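PDB 4AFD: endoglucanase CEL5A from Eubacterium cellulosolvens, which probably cleaves beta-1,4-glucans as a family 5 glycoside hydrolase and carries an N-terminal carbohydrate-binding module that holds a cellotetraose chain. Local coordinates for residues N45-V50 and V87-Q92; I60-E65 and L105-V110; A74-Y79 and E91-A96. One frame throughout, in Å; residues are numbered along the deposited sequence. Where two conformers were deposited one is given.

Contact 1 (N45-V50 and V87-Q92); sequences NFEIKV and VFTKEQ
Ile48 and Phe88 make the hydrogen-bonded pair at the middle of an antiparallel alignment, in which strand 46-50 runs against strand 87-89 with the short axes 4.6 Å apart at closest approach. The pairing belongs to one of the two antiparallel sheets of this beta-sandwich module, and just after Thr89 the second strand gives way to helix 90-97. Ile48 N donates to Phe88 O and Phe88 N to Ile48 O, both at 2.8 Å, with Glu47–Thr89 and Lys49–Val87 as the flanking non-hydrogen-bonded pairs. The alignment outlasts the strand, because Lys90 N, already in the helix, bonds to Phe46 O at 2.9 Å.

The methylenes of Lys90 pack on Phe46. Lys90 CB sits above the centre of the Phe46 ring, 3.9 Å from the centroid, in a CH-pi contact, and the extended chain carries CG and CD past ring atom CE2. Phe46 keeps CG between its backbone N and carbonyl carbon (chi1 65°), which swings the ring across the lysine chain at about a right angle. Beyond the ring, Lys90 NZ is held by the carbonyls of Leu42 and Lys44.

On the face of Glu47 and Thr89, the two side chains lie alongside each other, and the carboxylate spans two methyls: OE2 of Glu47 is 3.7 Å from Thr89 CG2, while its OE1 rests on Val87 CG1. On the other face the edge of the Phe88 ring meets Val50 CG2, and the ring also reaches Leu59 and Ile76 of the second sheet.

Thr89 and Gln92 close a capping box: Gln92 N donates to Thr89 OG1, and Thr89 N to Gln92 OE1. Beside it, one water donates to Asn45 OD1 and accepts from Glu91 N at 3.0 Å.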
loop_
_atom_site.group_PDB
_atom_site.type_symbol
_atom_site.label_atom_id
_atom_site.label_comp_id
_atom_site.label_asym_id
_atom_site.label_seq_id
_atom_site.Cartn_x
_atom_site.Cartn_y
_atom_site.Cartn_z
ATOM N N ASN A 45 -8.609 12.599 5.032
ATOM C CA ASN A 45 -7.583 12.112 5.936
ATOM C C ASN A 45 -7.736 10.601 6.266
ATOM O O ASN A 45 -8.250 10.197 7.325
ATOM C CB ASN A 45 -7.570 12.915 7.230
ATOM C CG ASN A 45 -6.308 12.721 7.942
ATOM O OD1 ASN A 45 -5.251 12.222 7.418
ATOM N ND2 ASN A 45 -6.297 13.214 9.207
ATOM N N PHE A 46 -7.016 9.801 5.658
ATOM C CA PHE A 46 -7.300 8.368 5.725
ATOM C C PHE A 46 -6.151 7.593 6.374
ATOM O O PHE A 46 -4.991 8.088 6.506
ATOM C CB PHE A 46 -7.530 7.809 4.322
ATOM C CG PHE A 46 -6.358 7.840 3.396
ATOM C CD1 PHE A 46 -5.373 6.793 3.428
ATOM C CD2 PHE A 46 -6.171 8.871 2.533
ATOM C CE1 PHE A 46 -4.276 6.874 2.631
ATOM C CE2 PHE A 46 -5.088 8.917 1.688
ATOM C CZ PHE A 46 -4.098 7.929 1.737
ATOM N N GLU A 47 -6.472 6.372 6.864
ATOM C CA GLU A 47 -5.473 5.392 7.227
ATOM C C GLU A 47 -5.763 4.112 6.475
ATOM O O GLU A 47 -6.950 3.881 6.109
ATOM C CB GLU A 47 -5.554 5.008 8.715
ATOM C CG GLU A 47 -5.191 6.195 9.590
ATOM C CD GLU A 47 -5.136 5.828 11.050
ATOM O OE1 GLU A 47 -5.597 4.712 11.450
ATOM O OE2 GLU A 47 -4.665 6.783 11.742
ATOM N N ILE A 48 -4.747 3.343 6.108
ATOM C CA ILE A 48 -4.968 2.017 5.529
ATOM C C ILE A 48 -4.486 1.013 6.507
ATOM O O ILE A 48 -3.315 1.132 7.049
ATOM C CB ILE A 48 -4.236 1.884 4.197
ATOM C CG1 ILE A 48 -4.770 2.886 3.147
ATOM C CG2 ILE A 48 -4.402 0.436 3.723
ATOM C CD1 ILE A 48 -3.875 3.043 1.924
ATOM N N LYS A 49 -5.299 0.043 6.846
ATOM C CA LYS A 49 -4.928 -0.996 7.819
ATOM C C LYS A 49 -4.969 -2.351 7.189
ATOM O O LYS A 49 -5.965 -2.699 6.487
ATOM C CB LYS A 49 -5.893 -0.983 8.991
ATOM C CG LYS A 49 -5.900 0.386 9.712
ATOM C CD LYS A 49 -6.606 0.265 11.057
ATOM C CE LYS A 49 -6.751 1.675 11.624
ATOM N NZ LYS A 49 -7.468 1.483 12.958
ATOM N N VAL A 50 -3.909 -3.140 7.351
ATOM C CA VAL A 50 -3.783 -4.426 6.668
ATOM C C VAL A 50 -3.633 -5.471 7.693
ATOM O O VAL A 50 -2.653 -5.409 8.523
ATOM C CB VAL A 50 -2.583 -4.445 5.710
ATOM C CG1 VAL A 50 -2.491 -5.782 4.984
ATOM C CG2 VAL A 50 -2.634 -3.295 4.691
ATOM N N VAL A 87 -0.582 -0.485 10.213
ATOM C CA VAL A 87 -1.306 0.796 9.964
ATOM C C VAL A 87 -0.472 1.727 9.208
ATOM O O VAL A 87 0.705 1.941 9.607
ATOM C CB VAL A 87 -1.733 1.372 11.326
ATOM C CG1 VAL A 87 -2.440 2.724 11.138
ATOM C CG2 VAL A 87 -2.600 0.341 12.136
ATOM N N PHE A 88 -0.969 2.328 8.123
ATOM C CA PHE A 88 -0.298 3.324 7.340
ATOM C C PHE A 88 -1.178 4.585 7.329
ATOM O O PHE A 88 -2.416 4.470 7.286
ATOM C CB PHE A 88 -0.098 2.862 5.877
ATOM C CG PHE A 88 0.653 1.567 5.732
ATOM C CD1 PHE A 88 -0.022 0.364 5.763
ATOM C CD2 PHE A 88 2.029 1.537 5.578
ATOM C CE1 PHE A 88 0.614 -0.854 5.552
ATOM C CE2 PHE A 88 2.718 0.364 5.435
ATOM C CZ PHE A 88 2.007 -0.850 5.397
ATOM N N THR A 89 -0.598 5.768 7.494
ATOM C CA THR A 89 -1.459 6.998 7.578
ATOM C C THR A 89 -1.190 7.898 6.395
ATOM O O THR A 89 -0.091 7.906 5.801
ATOM C CB THR A 89 -1.136 7.783 8.842
ATOM O OG1 THR A 89 0.154 8.388 8.731
ATOM C CG2 THR A 89 -1.274 6.908 10.164
ATOM N N LYS A 90 -2.188 8.703 6.070
ATOM C CA LYS A 90 -2.034 9.656 5.010
ATOM C C LYS A 90 -0.832 10.579 5.269
ATOM O O LYS A 90 -0.067 10.896 4.345
ATOM C CB LYS A 90 -3.282 10.446 4.726
ATOM C CG LYS A 90 -3.089 11.450 3.621
ATOM C CD LYS A 90 -4.387 12.206 3.332
ATOM C CE LYS A 90 -4.206 13.187 2.197
ATOM N NZ LYS A 90 -5.584 13.779 1.867
ATOM N N GLU A 91 -0.682 11.074 6.502
ATOM C CA GLU A 91 0.416 12.020 6.725
ATOM C C GLU A 91 1.764 11.323 6.432
ATOM O O GLU A 91 2.669 11.952 5.833
ATOM C CB GLU A 91 0.318 12.413 8.218
ATOM C CG GLU A 91 1.484 13.248 8.715
ATOM C CD GLU A 91 1.331 13.746 10.141
ATOM O OE1 GLU A 91 0.211 13.738 10.684
ATOM O OE2 GLU A 91 2.371 14.235 10.696
ATOM N N GLN A 92 1.935 10.070 6.871
ATOM C CA GLN A 92 3.163 9.348 6.625
ATOM C C GLN A 92 3.363 9.197 5.105
ATOM O O GLN A 92 4.483 9.334 4.527
ATOM C CB GLN A 92 2.971 8.050 7.388
ATOM C CG GLN A 92 4.040 7.164 7.097
ATOM C CD GLN A 92 3.606 5.670 7.439
ATOM O OE1 GLN A 92 2.409 5.219 7.418
ATOM N NE2 GLN A 92 4.608 4.884 7.628
HETATM O O HOH W 1 -2.879 11.008 8.493
#

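Contact 2 (I60-E65 and L105-V110); sequences IFARWE and LDYIGV. With BGC (beta-D-glucopyranose), chain B.
Ile60 and Gly109 start the hydrogen bonding of this antiparallel pair, with Ile60 N to Gly109 O at 2.8 Å and a return bond from Gly109 N. Further along, Ala62 N donates to Tyr107 O, and Ala62 O takes Asp106 N at 2.9 Å together with a weak bond from Tyr107 N: a classic beta bulge. The bulge brings Asp106 to Trp64, whose N meets the anti side of OD2 at 2.8 Å; His66 NE2 is a second partner of that oxygen.

Apolar contacts line both faces. Ile108 CG1 lies over the centre of the Phe61 ring, 4.0 Å from its centroid, and both methyls of Leu105 press on CD2 of Phe61. On the opposite face Tyr107 CD2 touches Ala62 CB and Ile60 CG2, and the Tyr107 OH bonds to Glu30.

The Trp64 indole is covered on two sides. Asp106 CB packs 3.7 Å from the centroid of its five-membered ring; with CG anti to the carbonyl carbon (chi1 -70°), the carboxylate lies 6° from parallel to the indole and turns OD2 to Trp64 N. Tyr107 CB touches CZ2 of Trp64 obliquely at 3.6 Å. A glucose unit lies on the other face, its C2 3.7 Å from CZ2: the aromatic platform of a glycan-binding cleft, as in many carbohydrate-binding modules.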
loop_
_atom_site.group_PDB
_atom_site.type_symbol
_atom_site.label_atom_id
_atom_site.label_comp_id
_atom_site.label_asym_id
_atom_site.label_seq_id
_atom_site.Cartn_x
_atom_site.Cartn_y
_atom_site.Cartn_z
ATOM N N ILE A 60 3.411 0.906 -1.133
ATOM C CA ILE A 60 4.092 1.705 -2.208
ATOM C C ILE A 60 3.073 2.664 -2.722
ATOM O O ILE A 60 1.963 2.265 -3.188
ATOM C CB ILE A 60 4.569 0.826 -3.358
ATOM C CG1 ILE A 60 5.316 -0.518 -3.000
ATOM C CG2 ILE A 60 5.266 1.699 -4.425
ATOM C CD1 ILE A 60 6.450 -0.137 -2.216
ATOM N N PHE A 61 3.395 3.968 -2.794
ATOM C CA PHE A 61 2.725 4.947 -3.636
ATOM C C PHE A 61 3.667 5.351 -4.730
ATOM O O PHE A 61 4.829 5.749 -4.312
ATOM C CB PHE A 61 2.288 6.198 -2.829
ATOM C CG PHE A 61 0.901 6.069 -2.188
ATOM C CD1 PHE A 61 0.492 4.904 -1.464
ATOM C CD2 PHE A 61 0.002 7.086 -2.332
ATOM C CE1 PHE A 61 -0.786 4.871 -0.922
ATOM C CE2 PHE A 61 -1.280 7.060 -1.680
ATOM C CZ PHE A 61 -1.624 5.883 -1.054
ATOM N N ALA A 62 3.380 5.269 -6.017
ATOM C CA ALA A 62 4.378 5.530 -7.043
ATOM C C ALA A 62 3.807 6.429 -8.089
ATOM O O ALA A 62 2.568 6.396 -8.428
ATOM C CB ALA A 62 4.964 4.246 -7.606
ATOM N N ARG A 63 4.675 7.253 -8.692
ATOM C CA ARG A 63 4.399 8.058 -9.903
ATOM C C ARG A 63 5.417 7.682 -10.906
ATOM O O ARG A 63 6.646 7.735 -10.585
ATOM C CB ARG A 63 4.488 9.525 -9.574
ATOM C CG ARG A 63 4.190 10.431 -10.780
ATOM C CD ARG A 63 4.370 11.901 -10.468
ATOM N NE ARG A 63 5.823 12.209 -10.290
ATOM C CZ ARG A 63 6.246 13.367 -9.798
ATOM N NH1 ARG A 63 5.444 14.244 -9.237
ATOM N NH2 ARG A 63 7.551 13.594 -9.772
ATOM N N TRP A 64 5.077 7.270 -12.103
ATOM C CA TRP A 64 6.101 6.969 -13.138
ATOM C C TRP A 64 6.704 8.240 -13.660
ATOM O O TRP A 64 6.081 9.268 -13.667
ATOM C CB TRP A 64 5.440 6.122 -14.283
ATOM C CG TRP A 64 4.572 5.004 -13.762
ATOM C CD1 TRP A 64 3.309 4.635 -14.264
ATOM C CD2 TRP A 64 4.879 4.024 -12.758
ATOM N NE1 TRP A 64 2.872 3.534 -13.581
ATOM C CE2 TRP A 64 3.731 3.122 -12.660
ATOM C CE3 TRP A 64 5.945 3.808 -11.861
ATOM C CZ2 TRP A 64 3.686 2.088 -11.710
ATOM C CZ3 TRP A 64 5.830 2.673 -10.946
ATOM C CH2 TRP A 64 4.748 1.879 -10.889
ATOM N N GLU A 65 7.944 8.131 -14.123
ATOM C CA GLU A 65 8.604 9.292 -14.745
ATOM C C GLU A 65 7.755 9.766 -15.953
ATOM O O GLU A 65 7.226 8.980 -16.739
ATOM C CB GLU A 65 10.051 8.900 -15.171
ATOM C CG GLU A 65 10.855 10.089 -15.676
ATOM C CD GLU A 65 12.283 9.701 -15.972
ATOM O OE1 GLU A 65 12.876 8.767 -15.362
ATOM O OE2 GLU A 65 12.874 10.417 -16.851
ATOM N N LEU A 105 -0.812 10.552 -9.024
ATOM C CA LEU A 105 -0.496 9.196 -8.477
ATOM C C LEU A 105 -0.764 8.096 -9.466
ATOM O O LEU A 105 -1.978 7.938 -9.877
ATOM C CB LEU A 105 -1.285 9.021 -7.217
ATOM C CG LEU A 105 -1.065 7.683 -6.469
ATOM C CD1 LEU A 105 0.384 7.477 -5.965
ATOM C CD2 LEU A 105 -2.038 7.527 -5.351
ATOM N N ASP A 106 0.211 7.306 -9.869
ATOM C CA ASP A 106 0.000 6.195 -10.816
ATOM C C ASP A 106 -0.314 4.889 -10.207
ATOM O O ASP A 106 -0.937 4.013 -10.867
ATOM C CB ASP A 106 1.232 6.063 -11.739
ATOM C CG ASP A 106 1.371 7.134 -12.666
ATOM O OD1 ASP A 106 0.374 7.458 -13.425
ATOM O OD2 ASP A 106 2.401 7.836 -12.798
ATOM N N TYR A 107 0.116 4.607 -8.985
ATOM C CA TYR A 107 0.136 3.220 -8.461
ATOM C C TYR A 107 0.084 3.173 -6.945
ATOM O O TYR A 107 0.838 3.966 -6.285
ATOM C CB TYR A 107 1.478 2.551 -8.958
ATOM C CG TYR A 107 1.698 1.174 -8.461
ATOM C CD1 TYR A 107 1.038 0.080 -9.023
ATOM C CD2 TYR A 107 2.607 0.922 -7.433
ATOM C CE1 TYR A 107 1.260 -1.172 -8.589
ATOM C CE2 TYR A 107 2.848 -0.350 -6.989
ATOM C CZ TYR A 107 2.181 -1.403 -7.551
ATOM O OH TYR A 107 2.438 -2.670 -7.093
ATOM N N ILE A 108 -0.696 2.282 -6.401
ATOM C CA ILE A 108 -0.701 1.933 -4.991
ATOM C C ILE A 108 -0.528 0.463 -4.899
ATOM O O ILE A 108 -1.243 -0.315 -5.584
ATOM C CB ILE A 108 -2.043 2.342 -4.329
ATOM C CG1 ILE A 108 -2.232 3.879 -4.410
ATOM C CG2 ILE A 108 -2.100 1.834 -2.885
ATOM C CD1 ILE A 108 -3.662 4.289 -4.045
ATOM N N GLY A 109 0.477 -0.056 -4.141
ATOM C CA GLY A 109 0.670 -1.502 -4.007
ATOM C C GLY A 109 0.976 -1.908 -2.595
ATOM O O GLY A 109 1.701 -1.152 -1.861
ATOM N N VAL A 110 0.478 -3.010 -2.141
ATOM C CA VAL A 110 0.849 -3.607 -0.852
ATOM C C VAL A 110 1.696 -4.788 -1.193
ATOM O O VAL A 110 1.242 -5.686 -1.951
ATOM C CB VAL A 110 -0.388 -4.043 -0.084
ATOM C CG1 VAL A 110 0.040 -4.774 1.181
ATOM C CG2 VAL A 110 -1.311 -2.878 0.250
HETATM C C2 BGC B . 5.551 -0.079 -13.991
HETATM C C3 BGC B . 5.158 0.307 -15.436
HETATM C C4 BGC B . 5.677 1.733 -15.697
HETATM C C5 BGC B . 7.259 1.599 -15.588
HETATM C C6 BGC B . 8.151 2.846 -15.979
HETATM C C1 BGC B . 7.112 0.084 -13.808
HETATM O O2 BGC B . 5.193 -1.429 -13.803
HETATM O O3 BGC B . 3.773 0.349 -15.586
HETATM O O4 BGC B . 5.319 2.153 -16.993
HETATM O O5 BGC B . 7.529 1.387 -14.223
HETATM O O6 BGC B . 7.339 3.869 -16.510
#

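Contact 3 (A74-Y79 and E91-A96); sequences AQISPY and EQIAKA. With BGC (beta-D-glucopyranose), chain C.
The side-chain amide of Gln92 reaches from the helix to the backbone of the turn after strand 74-76, where NE2 donates to Ser77 O at 2.8 Å. NE2 approaches almost in line with the carbonyl (C=O...N 169°), although the N-H itself is bent. Tyr79 N is close by but, being a donor too, is no partner. Gln92 CG stands anti to the backbone N (chi1 173°) and the chain runs on extended, carrying the amide against Ile76 CG2, while Tyr79 CB rests against OE1 at 3.4 Å. With an alanine in place of Gln92, Ser77 O would probably lose this donor, and a gap is likely to open between Ile76 and Tyr79.

Further along the helix, toward Ala96, the contact is apolar. The side chains of Ile76 and Ile93 cross at about a right angle, with CD1 of Ile76 4.0 Å from CG1 of Ile93, and Ile76 CG1 meets Ala96 CB at 3.7 Å. Ala74 CB abuts the same methyl at 3.8 Å.

Between Ala74 and Ile76, Gln75 points away from the helix, and its NE2 donates to O3 of a bound glucose. Strand 72-76, an outermost strand of its sheet, thus has helix 90-97 against one face and sugar at the other, with strand 57-63 as its neighbour.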
loop_
_atom_site.group_PDB
_atom_site.type_symbol
_atom_site.label_atom_id
_atom_site.label_comp_id
_atom_site.label_asym_id
_atom_site.label_seq_id
_atom_site.Cartn_x
_atom_site.Cartn_y
_atom_site.Cartn_z
ATOM N N ALA A 74 7.540 5.730 -3.411
ATOM C CA ALA A 74 7.373 5.998 -1.930
ATOM C C ALA A 74 7.159 4.615 -1.277
ATOM O O ALA A 74 5.967 4.161 -1.249
ATOM C CB ALA A 74 6.339 6.973 -1.721
ATOM N N GLN A 75 8.146 3.911 -0.909
ATOM C CA GLN A 75 8.029 2.674 -0.211
ATOM C C GLN A 75 8.020 2.954 1.276
ATOM O O GLN A 75 9.055 3.474 1.811
ATOM C CB GLN A 75 9.193 1.833 -0.583
ATOM C CG GLN A 75 9.234 0.469 -0.058
ATOM C CD GLN A 75 10.277 -0.320 -0.702
ATOM O OE1 GLN A 75 10.481 -0.402 -1.896
ATOM N NE2 GLN A 75 10.990 -1.017 0.169
ATOM N N ILE A 76 6.932 2.610 1.939
ATOM C CA ILE A 76 6.592 3.024 3.252
ATOM C C ILE A 76 6.548 1.713 4.141
ATOM O O ILE A 76 5.747 0.837 3.830
ATOM C CB ILE A 76 5.228 3.756 3.030
ATOM C CG1 ILE A 76 5.345 4.872 1.961
ATOM C CG2 ILE A 76 4.680 4.292 4.347
ATOM C CD1 ILE A 76 4.042 5.293 1.267
ATOM N N SER A 77 7.282 1.662 5.239
ATOM C CA SER A 77 7.021 0.744 6.327
ATOM C C SER A 77 5.775 1.142 7.092
ATOM O O SER A 77 5.422 2.295 7.099
ATOM C CB SER A 77 8.197 0.837 7.270
ATOM O OG SER A 77 9.313 0.416 6.552
ATOM N N PRO A 78 5.181 0.206 7.891
ATOM C CA PRO A 78 3.998 0.645 8.660
ATOM C C PRO A 78 4.285 1.843 9.569
ATOM O O PRO A 78 5.374 1.904 10.183
ATOM C CB PRO A 78 3.737 -0.590 9.522
ATOM C CG PRO A 78 4.241 -1.755 8.621
ATOM C CD PRO A 78 5.453 -1.198 7.948
ATOM N N TYR A 79 3.356 2.727 9.734
ATOM C CA TYR A 79 3.455 3.734 10.774
ATOM C C TYR A 79 3.634 2.941 12.081
ATOM O O TYR A 79 4.511 3.358 12.949
ATOM C CB TYR A 79 2.206 4.571 10.787
ATOM C CG TYR A 79 2.296 5.731 11.780
ATOM C CD1 TYR A 79 3.351 6.621 11.707
ATOM C CD2 TYR A 79 1.244 5.963 12.638
ATOM C CE1 TYR A 79 3.363 7.763 12.621
ATOM C CE2 TYR A 79 1.197 7.074 13.552
ATOM C CZ TYR A 79 2.265 7.890 13.506
ATOM O OH TYR A 79 2.165 8.928 14.495
ATOM N N GLU A 91 -0.682 11.074 6.502
ATOM C CA GLU A 91 0.416 12.020 6.725
ATOM C C GLU A 91 1.764 11.323 6.432
ATOM O O GLU A 91 2.669 11.952 5.833
ATOM C CB GLU A 91 0.318 12.413 8.218
ATOM C CG GLU A 91 1.484 13.248 8.715
ATOM C CD GLU A 91 1.331 13.746 10.141
ATOM O OE1 GLU A 91 0.211 13.738 10.684
ATOM O OE2 GLU A 91 2.371 14.235 10.696
ATOM N N GLN A 92 1.935 10.070 6.871
ATOM C CA GLN A 92 3.163 9.348 6.625
ATOM C C GLN A 92 3.363 9.197 5.105
ATOM O O GLN A 92 4.483 9.334 4.527
ATOM C CB GLN A 92 2.971 8.050 7.388
ATOM C CG GLN A 92 4.040 7.164 7.097
ATOM C CD GLN A 92 3.606 5.670 7.439
ATOM O OE1 GLN A 92 2.409 5.219 7.418
ATOM N NE2 GLN A 92 4.608 4.884 7.628
ATOM N N ILE A 93 2.295 8.768 4.396
ATOM C CA ILE A 93 2.384 8.509 2.939
ATOM C C ILE A 93 2.784 9.781 2.221
ATOM O O ILE A 93 3.625 9.760 1.336
ATOM C CB ILE A 93 1.016 7.940 2.426
ATOM C CG1 ILE A 93 0.756 6.553 3.084
ATOM C CG2 ILE A 93 1.005 7.899 0.957
ATOM C CD1 ILE A 93 -0.763 6.103 2.989
ATOM N N ALA A 94 2.145 10.911 2.597
ATOM C CA ALA A 94 2.418 12.187 1.929
ATOM C C ALA A 94 3.884 12.592 2.155
ATOM O O ALA A 94 4.487 13.129 1.184
ATOM C CB ALA A 94 1.491 13.233 2.558
ATOM N N LYS A 95 4.446 12.337 3.319
ATOM C CA LYS A 95 5.825 12.744 3.517
ATOM C C LYS A 95 6.714 11.887 2.574
ATOM O O LYS A 95 7.643 12.395 1.898
ATOM C CB LYS A 95 6.189 12.478 4.959
ATOM C CG LYS A 95 7.713 12.641 5.225
ATOM C CD LYS A 95 8.228 12.317 6.644
ATOM C CE LYS A 95 9.781 12.500 6.738
ATOM N NZ LYS A 95 10.651 11.887 5.643
ATOM N N ALA A 96 6.438 10.573 2.433
ATOM C CA ALA A 96 7.230 9.731 1.530
ATOM C C ALA A 96 6.973 10.049 0.085
ATOM O O ALA A 96 7.895 9.946 -0.744
ATOM C CB ALA A 96 6.989 8.224 1.861
HETATM C C2 BGC C . 16.027 -3.229 -0.878
HETATM C C3 BGC C . 14.585 -3.068 -1.492
HETATM C C4 BGC C . 14.838 -2.726 -3.030
HETATM C C5 BGC C . 15.652 -3.961 -3.720
HETATM C C6 BGC C . 16.314 -3.526 -5.052
HETATM C C1 BGC C . 16.533 -4.579 -1.511
HETATM O O1 BGC C . 17.777 -4.931 -0.930
HETATM O O2 BGC C . 15.894 -3.333 0.527
HETATM O O3 BGC C . 13.759 -2.110 -0.800
HETATM O O4 BGC C . 13.666 -2.536 -3.768
HETATM O O5 BGC C . 16.782 -4.440 -2.937
HETATM O O6 BGC C . 16.327 -4.658 -5.911
#

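In the fold
From the N terminus, strand 46-53 comes first, and contact 1 closes the loop from it to strand 85-89 and the start of helix 90-97. Strand 57-63 opens contact 2 inside that loop, but its partner, strand 107-112, follows the helix, so contacts 1 and 2 cross. Contact 3, from strand 72-76 to the helix, is nested within contact 2 and ends on the stretch that contact 1 uses, sharing Glu91 and Gln92. Contact 1 belongs to one sheet and contact 2 to the other; helix 90-97 follows the strand of contact 1 and packs through Ile93 on Phe61 of contact 2. Phe46 also packs on Phe61, and Phe88 on Ile76, Ser77 and Pro78. Contacts 2 and 3 meet where strands 57-63 and 72-76 adjoin.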